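Local atomic coordinates of cysteine hydrolase (Pseudomonas syringae pv. phaseolicola 1448A, PDB entry 3IRV), a protein that probably acts as a hydrolase, as a member of the isochorismatase (cysteine hydrolase) family. Residues I18-M30 with L134-T147. Residues are numbered along the deposited sequence; the frame is centred on the assembly and turned at random.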
# COMPACT_ATOMS: atom_id res chain seq x y z
N ILE A 18 8.80 19.65 11.78
CA ILE A 18 8.54 20.33 10.52
C ILE A 18 9.55 21.46 10.24
O ILE A 18 9.67 22.42 11.00
CB ILE A 18 7.08 20.86 10.47
CG1 ILE A 18 6.08 19.69 10.45
CG2 ILE A 18 6.85 21.78 9.29
CD1 ILE A 18 5.59 19.30 9.08
N ASN A 19 10.30 21.29 9.16
CA ASN A 19 11.10 22.37 8.57
C ASN A 19 10.36 22.80 7.32
O ASN A 19 10.30 22.05 6.34
CB ASN A 19 12.48 21.83 8.21
CG ASN A 19 13.36 22.85 7.48
OD1 ASN A 19 12.92 23.94 7.07
ND2 ASN A 19 14.62 22.48 7.31
N PRO A 20 9.76 24.01 7.34
CA PRO A 20 8.92 24.43 6.20
C PRO A 20 9.63 24.37 4.83
O PRO A 20 8.99 24.01 3.84
CB PRO A 20 8.54 25.87 6.55
CG PRO A 20 8.67 25.94 8.04
CD PRO A 20 9.82 25.06 8.38
N LEU A 21 10.94 24.67 4.81
CA LEU A 21 11.75 24.64 3.59
C LEU A 21 11.86 23.24 2.99
O LEU A 21 12.13 23.07 1.79
CB LEU A 21 13.17 25.15 3.86
CG LEU A 21 13.38 26.55 4.45
CD1 LEU A 21 14.87 26.76 4.78
CD2 LEU A 21 12.88 27.61 3.49
N ARG A 22 11.68 22.23 3.84
CA ARG A 22 11.87 20.86 3.40
C ARG A 22 10.58 20.03 3.53
O ARG A 22 10.64 18.80 3.61
CB ARG A 22 13.01 20.19 4.19
CG ARG A 22 14.38 20.87 3.99
CD ARG A 22 15.51 19.97 4.47
NE ARG A 22 15.67 18.82 3.59
CZ ARG A 22 16.53 17.82 3.78
NH1 ARG A 22 17.31 17.82 4.87
NH2 ARG A 22 16.61 16.83 2.90
N THR A 23 9.44 20.72 3.48
CA THR A 23 8.12 20.10 3.64
C THR A 23 7.22 20.43 2.45
O THR A 23 7.31 21.53 1.89
CB THR A 23 7.47 20.62 4.95
OG1 THR A 23 8.35 20.33 6.03
CG2 THR A 23 6.12 19.94 5.26
N ALA A 24 6.36 19.48 2.07
CA ALA A 24 5.32 19.78 1.10
C ALA A 24 4.00 19.18 1.57
O ALA A 24 3.99 18.15 2.23
CB ALA A 24 5.65 19.21 -0.24
N VAL A 25 2.90 19.81 1.15
CA VAL A 25 1.56 19.25 1.36
C VAL A 25 1.13 18.59 0.08
O VAL A 25 1.27 19.17 -1.00
CB VAL A 25 0.53 20.36 1.67
CG1 VAL A 25 -0.93 19.82 1.67
CG2 VAL A 25 0.89 21.04 3.01
N ILE A 26 0.62 17.37 0.19
CA ILE A 26 0.12 16.65 -0.97
C ILE A 26 -1.39 16.45 -0.83
O ILE A 26 -1.88 15.81 0.12
CB ILE A 26 0.83 15.31 -1.19
CG1 ILE A 26 2.35 15.50 -1.21
CG2 ILE A 26 0.33 14.66 -2.49
CD1 ILE A 26 3.11 14.19 -1.32
N VAL A 27 -2.14 17.03 -1.77
CA VAL A 27 -3.61 16.95 -1.76
C VAL A 27 -4.02 15.88 -2.78
O VAL A 27 -3.93 16.09 -4.00
CB VAL A 27 -4.26 18.30 -2.14
CG1 VAL A 27 -5.76 18.19 -2.01
CG2 VAL A 27 -3.72 19.46 -1.24
N VAL A 28 -4.42 14.72 -2.26
CA VAL A 28 -4.64 13.56 -3.13
C VAL A 28 -6.05 13.53 -3.71
O VAL A 28 -7.04 13.35 -2.96
CB VAL A 28 -4.38 12.26 -2.35
CG1 VAL A 28 -4.53 11.04 -3.29
CG2 VAL A 28 -2.99 12.31 -1.65
N ASP A 29 -6.14 13.70 -5.04
CA ASP A 29 -7.33 13.37 -5.82
C ASP A 29 -8.62 14.06 -5.32
O ASP A 29 -9.70 13.45 -5.31
CB ASP A 29 -7.51 11.85 -5.89
CG ASP A 29 -6.42 11.18 -6.71
OD1 ASP A 29 -5.57 11.91 -7.28
OD2 ASP A 29 -6.39 9.93 -6.74
N MET A 30 -8.50 15.33 -4.94
CA MET A 30 -9.71 16.10 -4.60
C MET A 30 -10.41 16.63 -5.86
O MET A 30 -10.60 17.84 -6.06
CB MET A 30 -9.42 17.14 -3.50
CG MET A 30 -9.11 16.49 -2.13
SD MET A 30 -10.45 15.47 -1.41
CE MET A 30 -11.50 16.86 -0.79
N LEU A 134 9.63 16.97 -5.56
CA LEU A 134 10.01 17.00 -4.14
C LEU A 134 11.52 17.09 -3.99
O LEU A 134 12.03 17.93 -3.25
CB LEU A 134 9.49 15.74 -3.45
CG LEU A 134 7.96 15.61 -3.36
CD1 LEU A 134 7.60 14.25 -2.76
CD2 LEU A 134 7.41 16.75 -2.47
N ARG A 135 12.25 16.22 -4.69
CA ARG A 135 13.71 16.23 -4.48
C ARG A 135 14.38 17.47 -5.04
O ARG A 135 15.35 17.94 -4.47
CB ARG A 135 14.38 14.96 -5.03
CG ARG A 135 13.94 13.66 -4.32
CD ARG A 135 14.28 13.65 -2.82
NE ARG A 135 14.03 12.34 -2.22
CZ ARG A 135 14.09 12.04 -0.93
NH1 ARG A 135 14.40 12.97 -0.03
NH2 ARG A 135 13.82 10.79 -0.53
N ALA A 136 13.83 18.03 -6.13
CA ALA A 136 14.38 19.29 -6.68
C ALA A 136 14.36 20.41 -5.63
O ALA A 136 15.25 21.29 -5.61
CB ALA A 136 13.61 19.70 -7.93
N ARG A 137 13.35 20.39 -4.75
CA ARG A 137 13.21 21.41 -3.69
C ARG A 137 13.88 20.97 -2.37
O ARG A 137 13.80 21.68 -1.37
CB ARG A 137 11.72 21.70 -3.45
CG ARG A 137 11.44 22.97 -2.65
CD ARG A 137 9.99 23.03 -2.23
NE ARG A 137 9.60 24.22 -1.47
CZ ARG A 137 9.20 25.36 -2.02
NH1 ARG A 137 9.16 25.50 -3.35
NH2 ARG A 137 8.85 26.37 -1.24
N ASP A 138 14.51 19.79 -2.39
CA ASP A 138 15.14 19.17 -1.22
C ASP A 138 14.11 18.86 -0.12
O ASP A 138 14.42 18.94 1.08
CB ASP A 138 16.29 20.03 -0.64
CG ASP A 138 17.30 19.20 0.17
OD1 ASP A 138 17.41 17.95 -0.03
OD2 ASP A 138 17.99 19.81 1.01
N VAL A 139 12.88 18.55 -0.54
CA VAL A 139 11.85 18.20 0.45
C VAL A 139 12.06 16.77 0.91
O VAL A 139 12.35 15.89 0.08
CB VAL A 139 10.44 18.32 -0.18
CG1 VAL A 139 9.38 17.63 0.69
CG2 VAL A 139 10.12 19.79 -0.43
N ASP A 140 11.95 16.54 2.22
CA ASP A 140 12.02 15.16 2.74
C ASP A 140 10.85 14.80 3.66
O ASP A 140 10.81 13.71 4.24
CB ASP A 140 13.37 14.88 3.43
CG ASP A 140 13.51 15.59 4.78
OD1 ASP A 140 12.67 16.44 5.14
OD2 ASP A 140 14.50 15.28 5.49
N THR A 141 9.91 15.74 3.79
CA THR A 141 8.77 15.55 4.67
C THR A 141 7.51 15.92 3.90
O THR A 141 7.43 17.00 3.29
CB THR A 141 8.91 16.43 5.92
OG1 THR A 141 10.16 16.13 6.56
CG2 THR A 141 7.73 16.17 6.89
N ILE A 142 6.54 15.00 3.90
CA ILE A 142 5.28 15.24 3.18
C ILE A 142 4.06 15.06 4.08
O ILE A 142 4.01 14.12 4.88
CB ILE A 142 5.15 14.37 1.90
CG1 ILE A 142 5.21 12.86 2.21
CG2 ILE A 142 6.23 14.74 0.85
CD1 ILE A 142 5.00 11.94 0.97
N ILE A 143 3.09 15.96 3.93
CA ILE A 143 1.84 15.92 4.70
C ILE A 143 0.76 15.49 3.72
O ILE A 143 0.55 16.18 2.71
CB ILE A 143 1.50 17.34 5.22
CG1 ILE A 143 2.59 17.79 6.21
CG2 ILE A 143 0.12 17.37 5.90
CD1 ILE A 143 2.56 19.29 6.52
N VAL A 144 0.06 14.38 4.00
CA VAL A 144 -0.86 13.79 3.03
C VAL A 144 -2.30 13.97 3.49
O VAL A 144 -2.63 13.67 4.65
CB VAL A 144 -0.55 12.28 2.82
CG1 VAL A 144 -1.61 11.61 1.93
CG2 VAL A 144 0.86 12.11 2.21
N CYS A 145 -3.12 14.51 2.58
CA CYS A 145 -4.56 14.61 2.79
C CYS A 145 -5.28 14.30 1.48
O CYS A 145 -4.62 14.20 0.43
CB CYS A 145 -4.91 16.02 3.27
SG CYS A 145 -4.49 17.34 2.05
N GLY A 146 -6.60 14.12 1.53
CA GLY A 146 -7.38 13.84 0.32
C GLY A 146 -8.16 12.55 0.38
O GLY A 146 -8.62 12.19 1.44
N THR A 147 -8.29 11.85 -0.76
CA THR A 147 -9.13 10.64 -0.82
C THR A 147 -8.53 9.71 -1.91
O THR A 147 -7.88 10.22 -2.83
CB THR A 147 -10.63 11.05 -1.14
OG1 THR A 147 -11.54 9.99 -0.79
CG2 THR A 147 -10.82 11.38 -2.64
O HOH W 1 10.28 18.87 7.77
O HOH W 2 14.61 23.18 0.71
O HOH W 3 15.44 15.74 0.06
O HOH W 4 8.22 23.82 0.78
O HOH W 5 -8.48 8.64 -5.47
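Strands 23-28 and 141-145 are parallel neighbours in the parallel sheet of the isochorismatase-like domain, and the ladder between them runs from Arg22 O to Thr147 N. Their axes come within 4.7 Å at 23°, and backbone bonds alternate in direction along the pair, Ile26 N to Ile143 O (2.8 Å) being almost perfectly straight at 179°. Where the ladder begins, Arg22 O accepts from both Asp140 N and Thr141 N.

The Arg22 side chain, bent at chi3 (70°), turns its guanidinium between two carboxylates. Asp140 OD2 lies 3.6 Å above the plane of the Arg22 guanidinium, over its centre, a long ionic contact with no N-H directed at it, and Asp138 OD2 sits over the opposite face near the rim. Arg22 NE donates to Asp138 O (2.8 Å), which lies in the guanidinium plane; Arg22 NH2 forms a salt bridge with Asp138 OD1 at 3.2 Å. Asp138 is presented by the Schellman motif that ends helix 130-136, so the network ties that helix end to the residue preceding strand 23-28.

Strand 23-28 is an interior strand of the sheet in this alpha/beta fold, since strand 66-72 bonds to Val25 and Val27 along its other edge. Side chains alternate between the faces: the Ile143 CD1 methyl packs against Thr23 CG2 (3.8 Å) and Ile18 CD1, under helix 210-220, whereas Ala24 CB meets Leu134 CD2 at 3.8 Å on the other face. At the C-terminal ends, water 5 donates to Thr147 O and Asp29 OD2, the latter also salt-bridged to Lys119.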